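Local coordinates for protein diacylglycerol lipase (Aspergillus oryzae, PDB 5XK2) that probably hydrolyses the ester bonds of mono- and diacylglycerols as a class 3 lipase, captured here in its closed conformation, at residues A[86-91]-A[129-134]. Residues are numbered along the deposited sequence; the frame is centred on the assembly and turned at random.
Sequences VAFRGS and DRIIKT
Val86 on strand 83-89 points toward Ile131 of helix 118-138, and the two backbones come closest at the CA atoms of these residues, 7.8 Å apart. No hydrogen bond crosses between 86-91 and 129-134; the contact is wholly apolar, all three touching residues are buried, and 113 Å² of surface is buried, both sides summed. Ile131 reaches the strand with both branches. Its CG2 lies against Val86, 3.9 Å from Val86 CG1, the methyl that stands anti to the valine's backbone N (chi1 -178°). Ile131 CD1, at the end of an extended chain, goes further and is 4.0 Å from Val86 CG1. The strand is an inner one of the mixed sheet of this alpha/beta-hydrolase fold, antiparallel to 71-78 and parallel to 146-152, and the helix packs on one face of that sheet. Phe63 and Val75, from the two preceding strands, also touch Ile131, while Ile158, Ala159 and Ala162 of helix 154-168 border the Phe88 ring, which also touches the probable nucleophile elbow. Phe88 does not aim its CB at the helix; with CG anti to its own carbonyl carbon (chi1 -59°), the far end of its ring comes nearer instead. The Phe88 and Ile131 side chains approach from opposite directions, and Ile131 CD1 meets the ring obliquely, 3.8 Å from both Phe88 CE1 and Phe88 CZ.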
loop_
_atom_site.group_PDB
_atom_site.type_symbol
_atom_site.label_atom_id
_atom_site.label_comp_id
_atom_site.label_asym_id
_atom_site.label_seq_id
_atom_site.Cartn_x
_atom_site.Cartn_y
_atom_site.Cartn_z
ATOM N N VAL A 86 18.740 18.331 4.758
ATOM C CA VAL A 86 17.992 17.551 5.729
ATOM C C VAL A 86 16.947 16.778 4.931
ATOM O O VAL A 86 16.048 17.381 4.353
ATOM C CB VAL A 86 17.308 18.457 6.787
ATOM C CG1 VAL A 86 16.577 17.598 7.827
ATOM C CG2 VAL A 86 18.336 19.383 7.448
ATOM N N ALA A 87 17.069 15.455 4.882
ATOM C CA ALA A 87 16.224 14.674 3.996
ATOM C C ALA A 87 15.458 13.631 4.784
ATOM O O ALA A 87 16.022 12.979 5.674
ATOM C CB ALA A 87 17.076 14.013 2.908
ATOM N N PHE A 88 14.184 13.451 4.448
ATOM C CA PHE A 88 13.315 12.519 5.170
ATOM C C PHE A 88 12.690 11.452 4.290
ATOM O O PHE A 88 12.221 11.745 3.192
ATOM C CB PHE A 88 12.150 13.243 5.841
ATOM C CG PHE A 88 12.548 14.291 6.813
ATOM C CD1 PHE A 88 12.734 13.981 8.167
ATOM C CD2 PHE A 88 12.683 15.609 6.402
ATOM C CE1 PHE A 88 13.066 14.980 9.074
ATOM C CE2 PHE A 88 13.038 16.614 7.305
ATOM C CZ PHE A 88 13.225 16.292 8.653
ATOM N N ARG A 89 12.624 10.244 4.845
ATOM C CA ARG A 89 11.821 9.153 4.318
ATOM C C ARG A 89 10.714 8.903 5.328
ATOM O O ARG A 89 10.984 8.741 6.528
ATOM C CB ARG A 89 12.649 7.875 4.132
ATOM C CG ARG A 89 11.946 6.813 3.305
ATOM C CD ARG A 89 12.228 5.413 3.851
ATOM N NE ARG A 89 11.492 5.248 5.106
ATOM C CZ ARG A 89 11.886 4.500 6.126
ATOM N NH1 ARG A 89 13.022 3.809 6.057
ATOM N NH2 ARG A 89 11.139 4.445 7.223
ATOM N N GLY A 90 9.475 8.874 4.858
ATOM C CA GLY A 90 8.379 8.531 5.742
ATOM C C GLY A 90 8.087 7.043 5.656
ATOM O O GLY A 90 8.879 6.259 5.130
ATOM N N SER A 91 6.935 6.649 6.174
ATOM C CA SER A 91 6.535 5.259 6.135
ATOM C C SER A 91 6.308 4.793 4.696
ATOM O O SER A 91 5.701 5.507 3.871
ATOM C CB SER A 91 5.262 5.056 6.958
ATOM O OG SER A 91 4.922 3.685 6.998
ATOM N N ASP A 129 15.293 17.550 17.608
ATOM C CA ASP A 129 16.395 17.983 18.466
ATOM C C ASP A 129 17.765 17.580 17.906
ATOM O O ASP A 129 18.696 18.392 17.890
ATOM C CB ASP A 129 16.207 17.417 19.870
ATOM C CG ASP A 129 15.002 18.013 20.576
ATOM O OD1 ASP A 129 14.587 19.134 20.208
ATOM O OD2 ASP A 129 14.473 17.362 21.502
ATOM N N ARG A 130 17.866 16.339 17.442
ATOM C CA ARG A 130 19.084 15.821 16.803
ATOM C C ARG A 130 19.451 16.614 15.563
ATOM O O ARG A 130 20.612 16.925 15.323
ATOM C CB ARG A 130 18.889 14.371 16.390
ATOM C CG ARG A 130 19.315 13.341 17.357
ATOM C CD ARG A 130 18.818 12.026 16.802
ATOM N NE ARG A 130 17.383 11.875 17.002
ATOM C CZ ARG A 130 16.721 10.762 16.732
ATOM N NH1 ARG A 130 17.367 9.726 16.209
ATOM N NH2 ARG A 130 15.426 10.677 16.989
ATOM N N ILE A 131 18.437 16.937 14.763
ATOM C CA ILE A 131 18.683 17.652 13.514
ATOM C C ILE A 131 19.139 19.093 13.770
ATOM O O ILE A 131 20.089 19.574 13.159
ATOM C CB ILE A 131 17.425 17.605 12.617
ATOM C CG1 ILE A 131 17.248 16.174 12.082
ATOM C CG2 ILE A 131 17.545 18.614 11.477
ATOM C CD1 ILE A 131 15.919 15.915 11.377
ATOM N N ILE A 132 18.490 19.780 14.705
ATOM C CA ILE A 132 18.892 21.130 15.052
ATOM C C ILE A 132 20.302 21.148 15.641
ATOM O O ILE A 132 21.108 22.023 15.306
ATOM C CB ILE A 132 17.882 21.750 16.024
ATOM C CG1 ILE A 132 16.579 22.026 15.273
ATOM C CG2 ILE A 132 18.434 23.041 16.646
ATOM C CD1 ILE A 132 15.462 22.505 16.160
ATOM N N LYS A 133 20.599 20.157 16.483
ATOM C CA LYS A 133 21.937 20.030 17.065
ATOM C C LYS A 133 22.966 19.952 15.954
ATOM O O LYS A 133 23.999 20.628 15.979
ATOM C CB LYS A 133 22.028 18.794 17.960
ATOM C CG LYS A 133 23.427 18.554 18.562
ATOM C CD LYS A 133 23.506 17.164 19.194
ATOM C CE LYS A 133 24.778 16.962 20.032
ATOM N NZ LYS A 133 25.823 16.133 19.349
ATOM N N THR A 134 22.650 19.137 14.954
ATOM C CA THR A 134 23.558 18.940 13.829
ATOM C C THR A 134 23.686 20.190 12.960
ATOM O O THR A 134 24.791 20.539 12.540
ATOM C CB THR A 134 23.106 17.741 12.972
ATOM O OG1 THR A 134 23.102 16.554 13.784
ATOM C CG2 THR A 134 24.065 17.533 11.796
#